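Long-range contacts in maleylacetate reductase (Agrobacterium tumefaciens, PDB 3HL0), which probably catalyses the NADH-dependent reduction of maleylacetate to 3-oxoadipate in the breakdown of gamma-resorcylate: residues Y153-V163 with P212-L222; G170-L181 with A194-L205. All coordinates share one frame; numbering follows the deposited sequence.

Contact 1 joins the loop after strand 150-153 to the start of helix 215-234. Contact 2 pairs helix 163-180 with helix 188-210; its segments, 170-181 and 194-205, lie between those of contact 1 in the sequence. Their centres are about 16 Å apart. They also touch directly, where Ala204 of helix 188-210 packs against the backbone of Ala217 and Ala221 on helix 215-234. Contact 1 is partly buried and mixes polar and apolar groups: one arginine gathers carbonyl oxygens of the loop that borders the adenine of NAD. Contact 2 is buried and its interface is apolar, made mainly of alanine, leucine, valine, isoleucine and selenomethionine side chains. The second subunit reaches contact 1 but not contact 2.

Contact 1: Y153-V163 with P212-L222; sequences YDAELTLGLPV and PHDIGARETAL. With NAD (nicotinamide-adenine-dinucleotide), chain D.
Ala155 and Glu219 bring the two backbones to 5.2 Å between their CA atoms. The CA atoms of Leu159 and His213 come to 5.1 Å near the other end. Segment 153-163 leaves strand 150-153 and makes a type I turn from Thr158 to Leu161. Segment 212-222 enters helix 215-234, with Asp214 as N-cap. Arg218 reaches into the turn, its chain bent about the CB-CG bond (chi2 -66°). Its NE donates to Pro212 O at 2.9 Å, in the guanidinium plane and on a carbonyl lone pair. NH2 donates to Leu161 O at 2.9 Å, tilted from that plane, and weakly to Leu159 O. Thr158 O lies over the centre of one face, 3.0 Å above it. NH1 turns to Ser166 and Tyr121. These partners fix the rotation of the guanidinium. A water links Thr158 OG1 to Arg218 O. Leu222 CG meets Tyr153 CD1 at 3.6 Å, while Ala155 CB rests on Glu219 CG. Leu161, which closes the turn, places CD1 3.5 Å from C5A of the adenine. NAD N6A bonds weakly to Leu157 O. This loop is part of the adenine pocket of NAD, tied here to the helical C-terminal region of an iron-containing alcohol dehydrogenase.

Contact 2: G170-L181 with A194-L205; sequences GLNAMAHAAEAL and AVEGLRAMIEAL
Met174 packs against Leu198 across the seam, while the two flat groups, the His176 ring and the Arg199 guanidinium, lie off it. Asn172 O sits 3.3 Å above the His176 ring plane, over its centre, and Ala173 N lies above the same face nearer the rim. Both ring nitrogens are bonded, ND1 to His241 and NE2 to Ala122 O. In one of two modelled conformers Arg199 makes a side-on salt bridge to Glu196, NE to OE1 at 3.0 Å and NH1 to OE2, with Glu203 OE2 in plane at another edge; this grip is partly doubtful. The pair is an antiparallel hairpin of consecutive helices in the helical C-terminal part of the protein. The axes cross at -150° and approach to 8.6 Å. The closest backbones are at Ala177 and Ala194, whose CA atoms are 4.4 Å apart, where each methyl rests against the other residue's carbonyl oxygen. Met174, a selenomethionine, is a knob in the hole formed by Leu198, Met201, Ile202 and Leu205. Its chain bends at the last torsion (chi3 59°). This carries CE to 3.6 Å from Ile202 CG1, where the two side chains cross at about a right angle. Its CG passes alongside CB of Met201, another selenomethionine, at 3.6 Å, the two chains running in opposite directions; the Met201 side chain has two modelled conformers. Leu198 spreads over the next turns: CG meets Ala177 CB at 3.6 Å, CD2 lies against Met174 CB, and CD1 faces Leu181 CD1 tip to tip. Leu181 CD2 also covers Ala194 CB and Val195 CG2. At the other end Gly170 has no side chain, so Leu205 CD1 comes to 3.8 Å from its CA. Helix 289-300 packs on Met174, Ile202 and Leu205, and helix 215-234 on Ala177 and Ala180.

Contact 1: Y153-V163 with P212-L222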
loop_
_atom_site.group_PDB
_atom_site.type_symbol
_atom_site.label_atom_id
_atom_site.label_comp_id
_atom_site.label_asym_id
_atom_site.label_seq_id
_atom_site.Cartn_x
_atom_site.Cartn_y
_atom_site.Cartn_z
ATOM N N TYR A 153 12.711 19.016 6.588
ATOM C CA TYR A 153 12.212 18.021 7.528
ATOM C C TYR A 153 11.305 18.685 8.556
ATOM O O TYR A 153 11.759 19.481 9.410
ATOM C CB TYR A 153 13.366 17.365 8.292
ATOM C CG TYR A 153 14.128 16.317 7.513
ATOM C CD1 TYR A 153 13.515 15.106 7.164
ATOM C CD2 TYR A 153 15.470 16.517 7.171
ATOM C CE1 TYR A 153 14.239 14.101 6.469
ATOM C CE2 TYR A 153 16.177 15.566 6.499
ATOM C CZ TYR A 153 15.580 14.355 6.154
ATOM O OH TYR A 153 16.306 13.426 5.488
ATOM N N ASP A 154 10.023 18.328 8.480
ATOM C CA ASP A 154 9.018 18.907 9.371
ATOM C C ASP A 154 8.298 17.780 10.112
ATOM O O ASP A 154 7.410 17.148 9.534
ATOM C CB ASP A 154 8.027 19.730 8.556
ATOM C CG ASP A 154 6.948 20.398 9.426
ATOM O OD1 ASP A 154 6.838 20.090 10.626
ATOM O OD2 ASP A 154 6.273 21.310 8.898
ATOM N N ALA A 155 8.719 17.509 11.345
ATOM C CA ALA A 155 8.198 16.316 12.044
ATOM C C ALA A 155 6.664 16.402 12.237
ATOM O O ALA A 155 6.011 15.371 12.404
ATOM C CB ALA A 155 8.891 16.115 13.343
ATOM N N GLU A 156 6.073 17.597 12.162
ATOM C CA GLU A 156 4.590 17.690 12.273
ATOM C C GLU A 156 3.883 16.881 11.175
ATOM O O GLU A 156 2.762 16.372 11.395
ATOM C CB GLU A 156 4.124 19.155 12.304
ATOM C CG GLU A 156 4.592 19.862 13.566
ATOM C CD GLU A 156 4.230 21.359 13.640
ATOM O OE1 GLU A 156 3.694 21.943 12.672
ATOM O OE2 GLU A 156 4.509 21.940 14.702
ATOM N N LEU A 157 4.519 16.765 9.998
ATOM C CA LEU A 157 3.956 16.086 8.848
ATOM C C LEU A 157 4.016 14.551 8.993
ATOM O O LEU A 157 3.408 13.832 8.217
ATOM C CB LEU A 157 4.676 16.510 7.576
ATOM C CG LEU A 157 4.654 18.018 7.348
ATOM C CD1 LEU A 157 5.145 18.234 5.936
ATOM C CD2 LEU A 157 3.266 18.619 7.554
ATOM N N THR A 158 4.730 14.095 10.006
ATOM C CA THR A 158 4.814 12.669 10.302
ATOM C C THR A 158 3.910 12.205 11.418
ATOM O O THR A 158 3.825 11.005 11.675
ATOM C CB THR A 158 6.249 12.216 10.621
ATOM O OG1 THR A 158 6.683 12.797 11.840
ATOM C CG2 THR A 158 7.213 12.535 9.455
ATOM N N LEU A 159 3.208 13.119 12.085
ATOM C CA LEU A 159 2.342 12.718 13.186
ATOM C C LEU A 159 1.279 11.752 12.637
ATOM O O LEU A 159 0.876 10.807 13.347
ATOM C CB LEU A 159 1.657 13.917 13.864
ATOM C CG LEU A 159 2.607 14.874 14.639
ATOM C CD1 LEU A 159 1.898 16.195 14.927
ATOM C CD2 LEU A 159 3.119 14.293 15.921
ATOM N N GLY A 160 0.889 11.979 11.381
ATOM C CA GLY A 160 -0.157 11.185 10.744
ATOM C C GLY A 160 0.313 9.928 10.045
ATOM O O GLY A 160 -0.494 9.224 9.392
ATOM N N LEU A 161 1.603 9.617 10.180
ATOM C CA LEU A 161 2.109 8.412 9.510
ATOM C C LEU A 161 1.612 7.218 10.340
ATOM O O LEU A 161 1.869 7.129 11.530
ATOM C CB LEU A 161 3.634 8.461 9.427
ATOM C CG LEU A 161 4.334 7.289 8.719
ATOM C CD1 LEU A 161 3.988 7.187 7.224
ATOM C CD2 LEU A 161 5.905 7.376 8.956
ATOM N N PRO A 162 0.886 6.277 9.706
ATOM C CA PRO A 162 0.301 5.200 10.512
ATOM C C PRO A 162 1.368 4.396 11.247
ATOM O O PRO A 162 2.545 4.333 10.796
ATOM C CB PRO A 162 -0.402 4.327 9.455
ATOM C CG PRO A 162 -0.795 5.285 8.353
ATOM C CD PRO A 162 0.422 6.247 8.307
ATOM N N VAL A 163 0.977 3.828 12.382
ATOM C CA VAL A 163 1.922 3.141 13.238
ATOM C C VAL A 163 2.635 1.990 12.521
ATOM O O VAL A 163 3.857 1.871 12.635
ATOM C CB VAL A 163 1.274 2.655 14.523
ATOM C CG1 VAL A 163 2.201 1.743 15.269
ATOM C CG2 VAL A 163 0.934 3.878 15.415
ATOM N N PRO A 212 1.771 7.945 18.679
ATOM C CA PRO A 212 2.107 8.419 17.345
ATOM C C PRO A 212 2.048 9.939 17.196
ATOM O O PRO A 212 2.634 10.527 16.282
ATOM C CB PRO A 212 1.078 7.696 16.432
ATOM C CG PRO A 212 0.076 7.180 17.359
ATOM C CD PRO A 212 0.714 6.907 18.645
ATOM N N HIS A 213 1.326 10.573 18.120
ATOM C CA HIS A 213 1.153 12.025 18.147
ATOM C C HIS A 213 2.249 12.750 18.959
ATOM O O HIS A 213 2.193 13.986 19.060
ATOM C CB HIS A 213 -0.169 12.290 18.893
ATOM C CG HIS A 213 -0.194 11.662 20.264
ATOM N ND1 HIS A 213 -0.455 10.319 20.474
ATOM C CD2 HIS A 213 0.106 12.179 21.483
ATOM C CE1 HIS A 213 -0.370 10.055 21.765
ATOM N NE2 HIS A 213 -0.023 11.165 22.398
ATOM N N ASP A 214 3.183 12.013 19.558
ATOM C CA ASP A 214 4.266 12.598 20.402
ATOM C C ASP A 214 5.298 13.272 19.479
ATOM O O ASP A 214 6.040 12.583 18.752
ATOM C CB ASP A 214 4.902 11.477 21.215
ATOM C CG ASP A 214 6.056 11.932 22.134
ATOM O OD1 ASP A 214 6.890 12.759 21.759
ATOM O OD2 ASP A 214 6.151 11.373 23.247
ATOM N N ILE A 215 5.330 14.603 19.491
ATOM C CA ILE A 215 6.128 15.338 18.515
ATOM C C ILE A 215 7.605 15.140 18.829
ATOM O O ILE A 215 8.404 15.067 17.885
ATOM C CB ILE A 215 5.742 16.849 18.407
ATOM C CG1 ILE A 215 6.476 17.531 17.233
ATOM C CG2 ILE A 215 6.015 17.526 19.734
ATOM C CD1 ILE A 215 6.131 17.032 15.873
ATOM N N GLY A 216 7.970 15.013 20.104
ATOM C CA GLY A 216 9.386 14.785 20.467
ATOM C C GLY A 216 9.908 13.482 19.900
ATOM O O GLY A 216 11.000 13.431 19.314
ATOM N N ALA A 217 9.128 12.419 20.073
ATOM C CA ALA A 217 9.539 11.124 19.507
ATOM C C ALA A 217 9.577 11.164 17.976
ATOM O O ALA A 217 10.476 10.566 17.355
ATOM C CB ALA A 217 8.618 10.011 20.013
ATOM N N ARG A 218 8.593 11.816 17.351
ATOM C CA ARG A 218 8.594 12.000 15.902
ATOM C C ARG A 218 9.827 12.777 15.423
ATOM O O ARG A 218 10.416 12.426 14.412
ATOM C CB ARG A 218 7.298 12.648 15.381
ATOM C CG ARG A 218 6.057 11.719 15.484
ATOM C CD ARG A 218 6.152 10.496 14.571
ATOM N NE ARG A 218 4.822 9.876 14.510
ATOM C CZ ARG A 218 4.488 8.880 13.703
ATOM N NH1 ARG A 218 5.394 8.303 12.905
ATOM N NH2 ARG A 218 3.218 8.473 13.698
ATOM N N GLU A 219 10.211 13.821 16.159
ATOM C CA GLU A 219 11.398 14.573 15.765
ATOM C C GLU A 219 12.628 13.676 15.782
ATOM O O GLU A 219 13.448 13.716 14.828
ATOM C CB GLU A 219 11.578 15.786 16.710
ATOM C CG GLU A 219 10.530 16.862 16.446
ATOM C CD GLU A 219 10.708 18.039 17.391
ATOM O OE1 GLU A 219 11.245 17.838 18.498
ATOM O OE2 GLU A 219 10.329 19.159 17.016
ATOM N N THR A 220 12.753 12.891 16.838
ATOM C CA THR A 220 13.916 12.048 17.027
ATOM C C THR A 220 13.941 11.009 15.901
ATOM O O THR A 220 14.997 10.756 15.309
ATOM C CB THR A 220 13.886 11.394 18.411
ATOM O OG1 THR A 220 13.968 12.468 19.383
ATOM C CG2 THR A 220 15.072 10.488 18.605
ATOM N N ALA A 221 12.788 10.410 15.603
ATOM C CA ALA A 221 12.818 9.395 14.523
ATOM C C ALA A 221 13.147 10.010 13.156
ATOM O O ALA A 221 13.826 9.401 12.340
ATOM C CB ALA A 221 11.483 8.680 14.435
ATOM N N LEU A 222 12.636 11.204 12.870
ATOM C CA LEU A 222 12.928 11.831 11.597
ATOM C C LEU A 222 14.427 12.222 11.472
ATOM O O LEU A 222 15.034 12.083 10.415
ATOM C CB LEU A 222 12.007 13.033 11.425
ATOM C CG LEU A 222 11.943 13.591 10.020
ATOM C CD1 LEU A 222 11.547 12.581 8.885
ATOM C CD2 LEU A 222 10.944 14.744 9.997
HETATM P PA NAD D . 5.809 5.096 0.052
HETATM O O1A NAD D . 6.423 6.383 -0.377
HETATM O O2A NAD D . 5.566 4.061 -0.979
HETATM O O5B NAD D . 4.538 5.424 0.957
HETATM C C5B NAD D . 3.617 4.369 1.255
HETATM C C4B NAD D . 2.256 5.005 1.493
HETATM O O4B NAD D . 2.306 5.766 2.699
HETATM C C3B NAD D . 1.855 5.956 0.350
HETATM O O3B NAD D . 0.476 5.788 -0.028
HETATM C C2B NAD D . 2.091 7.311 0.976
HETATM O O2B NAD D . 1.270 8.327 0.436
HETATM C C1B NAD D . 1.778 7.062 2.459
HETATM N N9A NAD D . 2.439 8.030 3.368
HETATM C C8A NAD D . 3.778 8.372 3.391
HETATM N N7A NAD D . 3.979 9.280 4.373
HETATM C C5A NAD D . 2.783 9.549 4.985
HETATM C C6A NAD D . 2.427 10.401 6.030
HETATM N N6A NAD D . 3.317 10.973 6.880
HETATM N N1A NAD D . 1.076 10.420 6.379
HETATM C C2A NAD D . 0.157 9.618 5.739
HETATM N N3A NAD D . 0.505 8.772 4.719
HETATM C C4A NAD D . 1.820 8.749 4.350
HETATM O O3 NAD D . 6.764 4.325 1.131
HETATM P PN NAD D . 8.354 4.463 1.428
HETATM O O1N NAD D . 8.694 3.228 2.194
HETATM O O2N NAD D . 8.533 5.783 2.029
HETATM O O5D NAD D . 9.078 4.391 0.004
HETATM C C5D NAD D . 9.268 3.161 -0.689
HETATM C C4D NAD D . 9.789 3.511 -2.084
HETATM O O4D NAD D . 10.944 4.324 -1.934
HETATM C C3D NAD D . 10.241 2.247 -2.804
HETATM O O3D NAD D . 10.002 2.437 -4.207
HETATM C C2D NAD D . 11.722 2.205 -2.508
HETATM O O2D NAD D . 12.493 1.449 -3.442
HETATM C C1D NAD D . 12.065 3.684 -2.531
HETATM N N1N NAD D . 13.273 4.016 -1.788
HETATM C C2N NAD D . 14.284 4.592 -2.496
HETATM C C3N NAD D . 15.451 4.926 -1.841
HETATM C C7N NAD D . 16.459 5.575 -2.697
HETATM O O7N NAD D . 17.558 5.979 -2.041
HETATM N N7N NAD D . 16.274 5.731 -4.031
HETATM C C4N NAD D . 15.627 4.735 -0.426
HETATM C C5N NAD D . 14.578 4.139 0.277
HETATM C C6N NAD D . 13.410 3.779 -0.419
HETATM O O HOH W 1 8.818 11.316 12.526
#

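Contact 2: G170-L181 with A194-L205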
loop_
_atom_site.group_PDB
_atom_site.type_symbol
_atom_site.label_atom_id
_atom_site.label_comp_id
_atom_site.label_asym_id
_atom_site.label_seq_id
_atom_site.Cartn_x
_atom_site.Cartn_y
_atom_site.Cartn_z
ATOM N N GLY A 170 10.833 2.658 9.694
ATOM C CA GLY A 170 11.921 2.955 10.668
ATOM C C GLY A 170 12.972 1.866 10.581
ATOM O O GLY A 170 14.173 2.148 10.615
ATOM N N LEU A 171 12.539 0.585 10.459
ATOM C CA LEU A 171 13.517 -0.490 10.272
ATOM C C LEU A 171 14.254 -0.409 8.931
ATOM O O LEU A 171 15.435 -0.779 8.858
ATOM C CB LEU A 171 12.873 -1.887 10.481
ATOM C CG LEU A 171 12.445 -2.159 11.928
ATOM C CD1 LEU A 171 11.417 -3.330 11.919
ATOM C CD2 LEU A 171 13.653 -2.509 12.780
ATOM N N ASN A 172 13.572 0.062 7.869
ATOM C CA ASN A 172 14.227 0.325 6.578
ATOM C C ASN A 172 15.363 1.346 6.740
ATOM O O ASN A 172 16.471 1.174 6.202
ATOM C CB ASN A 172 13.155 0.829 5.570
ATOM C CG ASN A 172 13.677 1.043 4.141
ATOM O OD1 ASN A 172 14.745 0.584 3.720
ATOM N ND2 ASN A 172 12.867 1.746 3.372
ATOM N N ALA A 173 15.100 2.402 7.505
ATOM C CA ALA A 173 16.158 3.392 7.795
ATOM C C ALA A 173 17.319 2.720 8.518
ATOM O O ALA A 173 18.498 2.874 8.141
ATOM C CB ALA A 173 15.582 4.554 8.673
HETATM N N MSE A 174 16.993 1.971 9.557
HETATM C CA MSE A 174 18.037 1.297 10.358
HETATM C C MSE A 174 18.887 0.377 9.473
HETATM O O MSE A 174 20.102 0.238 9.689
HETATM C CB MSE A 174 17.443 0.494 11.508
HETATM C CG MSE A 174 16.855 1.432 12.523
HETATM SE SE MSE A 174 15.951 0.524 13.964
HETATM C CE MSE A 174 17.359 -0.498 14.617
ATOM N N ALA A 175 18.264 -0.249 8.467
ATOM C CA ALA A 175 19.036 -1.105 7.575
ATOM C C ALA A 175 20.160 -0.364 6.837
ATOM O O ALA A 175 21.238 -0.907 6.649
ATOM C CB ALA A 175 18.083 -1.797 6.556
ATOM N N HIS A 176 19.882 0.883 6.404
ATOM C CA HIS A 176 20.904 1.705 5.701
ATOM C C HIS A 176 22.088 1.888 6.657
ATOM O O HIS A 176 23.245 1.711 6.234
ATOM C CB HIS A 176 20.358 3.091 5.351
ATOM C CG HIS A 176 19.044 3.127 4.623
ATOM N ND1 HIS A 176 18.621 2.176 3.714
ATOM C CD2 HIS A 176 18.073 4.081 4.658
ATOM C CE1 HIS A 176 17.426 2.521 3.249
ATOM N NE2 HIS A 176 17.095 3.698 3.780
ATOM N N ALA A 177 21.796 2.226 7.919
ATOM C CA ALA A 177 22.890 2.477 8.899
ATOM C C ALA A 177 23.662 1.229 9.239
ATOM O O ALA A 177 24.893 1.239 9.316
ATOM C CB ALA A 177 22.324 3.095 10.158
ATOM N N ALA A 178 22.944 0.110 9.413
ATOM C CA ALA A 178 23.585 -1.121 9.796
ATOM C C ALA A 178 24.589 -1.552 8.713
ATOM O O ALA A 178 25.744 -1.905 9.010
ATOM C CB ALA A 178 22.525 -2.205 10.032
ATOM N N GLU A 179 24.171 -1.500 7.445
ATOM C CA GLU A 179 25.094 -1.905 6.369
ATOM C C GLU A 179 26.229 -0.890 6.172
ATOM O O GLU A 179 27.320 -1.268 5.753
ATOM C CB GLU A 179 24.371 -2.172 5.034
ATOM C CG GLU A 179 23.469 -3.397 5.098
ATOM C CD GLU A 179 23.542 -4.228 3.797
ATOM O OE1 GLU A 179 23.130 -3.759 2.723
ATOM O OE2 GLU A 179 24.091 -5.333 3.874
ATOM N N ALA A 180 25.956 0.383 6.448
ATOM C CA ALA A 180 27.029 1.374 6.338
ATOM C C ALA A 180 28.216 1.009 7.248
ATOM O O ALA A 180 29.379 1.320 6.907
ATOM C CB ALA A 180 26.507 2.747 6.674
ATOM N N LEU A 181 27.946 0.380 8.385
ATOM C CA LEU A 181 29.052 0.061 9.319
ATOM C C LEU A 181 30.108 -0.875 8.718
ATOM O O LEU A 181 31.292 -0.814 9.118
ATOM C CB LEU A 181 28.500 -0.570 10.596
ATOM C CG LEU A 181 27.591 0.353 11.412
ATOM C CD1 LEU A 181 26.973 -0.447 12.584
ATOM C CD2 LEU A 181 28.376 1.606 11.920
ATOM N N ALA A 194 26.011 6.698 11.161
ATOM C CA ALA A 194 25.209 5.439 11.220
ATOM C C ALA A 194 24.892 5.049 12.636
ATOM O O ALA A 194 23.753 4.660 12.941
ATOM C CB ALA A 194 25.954 4.283 10.479
ATOM N N VAL A 195 25.872 5.122 13.527
ATOM C CA VAL A 195 25.625 4.744 14.913
ATOM C C VAL A 195 24.605 5.707 15.541
ATOM O O VAL A 195 23.681 5.294 16.258
ATOM C CB VAL A 195 26.944 4.693 15.718
ATOM C CG1 VAL A 195 26.620 4.445 17.195
ATOM C CG2 VAL A 195 27.786 3.547 15.163
ATOM N N GLU A 196 24.758 7.003 15.287
ATOM C CA GLU A 196 23.830 7.985 15.838
ATOM C C GLU A 196 22.411 7.783 15.269
ATOM O O GLU A 196 21.448 7.900 16.034
ATOM C CB GLU A 196 24.348 9.391 15.564
ATOM C CG GLU A 196 23.402 10.495 16.010
ATOM C CD GLU A 196 23.284 10.695 17.512
ATOM O OE1 GLU A 196 23.795 9.912 18.352
ATOM O OE2 GLU A 196 22.609 11.690 17.852
ATOM N N GLY A 197 22.294 7.493 13.960
ATOM C CA GLY A 197 20.990 7.199 13.347
ATOM C C GLY A 197 20.348 5.982 13.992
ATOM O O GLY A 197 19.156 6.004 14.304
ATOM N N LEU A 198 21.119 4.920 14.176
ATOM C CA LEU A 198 20.596 3.732 14.910
ATOM C C LEU A 198 20.149 4.061 16.320
ATOM O O LEU A 198 19.078 3.599 16.751
ATOM C CB LEU A 198 21.680 2.633 14.921
ATOM C CG LEU A 198 21.943 1.995 13.540
ATOM C CD1 LEU A 198 23.308 1.290 13.503
ATOM C CD2 LEU A 198 20.796 1.000 13.178
ATOM N N ARG A 199 20.942 4.837 17.057
ATOM C CA ARG A 199 20.597 5.189 18.423
ATOM C C ARG A 199 19.279 5.996 18.482
ATOM O O ARG A 199 18.437 5.794 19.381
ATOM C CB ARG A 199 21.756 5.961 19.071
ATOM C CG ARG A 199 21.558 6.190 20.513
ATOM C CD ARG A 199 22.299 7.464 21.017
ATOM N NE ARG A 199 21.849 8.646 20.278
ATOM C CZ ARG A 199 20.711 9.301 20.496
ATOM N NH1 ARG A 199 20.386 10.350 19.743
ATOM N NH2 ARG A 199 19.894 8.909 21.473
ATOM N N ALA A 200 19.073 6.882 17.506
ATOM C CA ALA A 200 17.865 7.685 17.410
ATOM C C ALA A 200 16.652 6.796 17.101
ATOM O O ALA A 200 15.618 6.945 17.766
ATOM C CB ALA A 200 18.025 8.788 16.381
HETATM N N MSE A 201 16.795 5.871 16.157
HETATM C CA MSE A 201 15.636 5.052 15.775
HETATM C C MSE A 201 15.278 4.085 16.920
HETATM O O MSE A 201 14.097 3.857 17.179
HETATM C CB MSE A 201 15.893 4.286 14.482
HETATM C CG MSE A 201 16.434 5.116 13.305
HETATM SE SE MSE A 201 15.296 6.622 12.789
HETATM C CE MSE A 201 13.612 5.687 13.152
ATOM N N ILE A 202 16.291 3.533 17.600
ATOM C CA ILE A 202 16.056 2.541 18.689
ATOM C C ILE A 202 15.362 3.239 19.862
ATOM O O ILE A 202 14.452 2.665 20.479
ATOM C CB ILE A 202 17.357 1.814 19.059
ATOM C CG1 ILE A 202 17.714 0.870 17.920
ATOM C CG2 ILE A 202 17.247 1.002 20.336
ATOM C CD1 ILE A 202 19.182 0.303 18.044
ATOM N N GLU A 203 15.734 4.481 20.118
ATOM C CA GLU A 203 15.075 5.269 21.141
ATOM C C GLU A 203 13.640 5.647 20.779
ATOM O O GLU A 203 12.713 5.500 21.625
ATOM C CB GLU A 203 15.896 6.534 21.424
ATOM C CG GLU A 203 15.292 7.367 22.533
ATOM C CD GLU A 203 16.195 8.511 22.936
ATOM O OE1 GLU A 203 15.938 9.645 22.495
ATOM O OE2 GLU A 203 17.170 8.265 23.690
ATOM N N ALA A 204 13.455 6.144 19.557
ATOM C CA ALA A 204 12.221 6.798 19.134
ATOM C C ALA A 204 11.128 5.828 18.740
ATOM O O ALA A 204 9.970 6.081 19.071
ATOM C CB ALA A 204 12.450 7.790 17.992
ATOM N N LEU A 205 11.444 4.767 17.987
ATOM C CA LEU A 205 10.345 3.953 17.421
ATOM C C LEU A 205 9.421 3.319 18.481
ATOM O O LEU A 205 8.228 3.354 18.252
ATOM C CB LEU A 205 10.903 2.877 16.461
ATOM C CG LEU A 205 11.495 3.518 15.193
ATOM C CD1 LEU A 205 12.283 2.452 14.385
ATOM C CD2 LEU A 205 10.432 4.194 14.284
#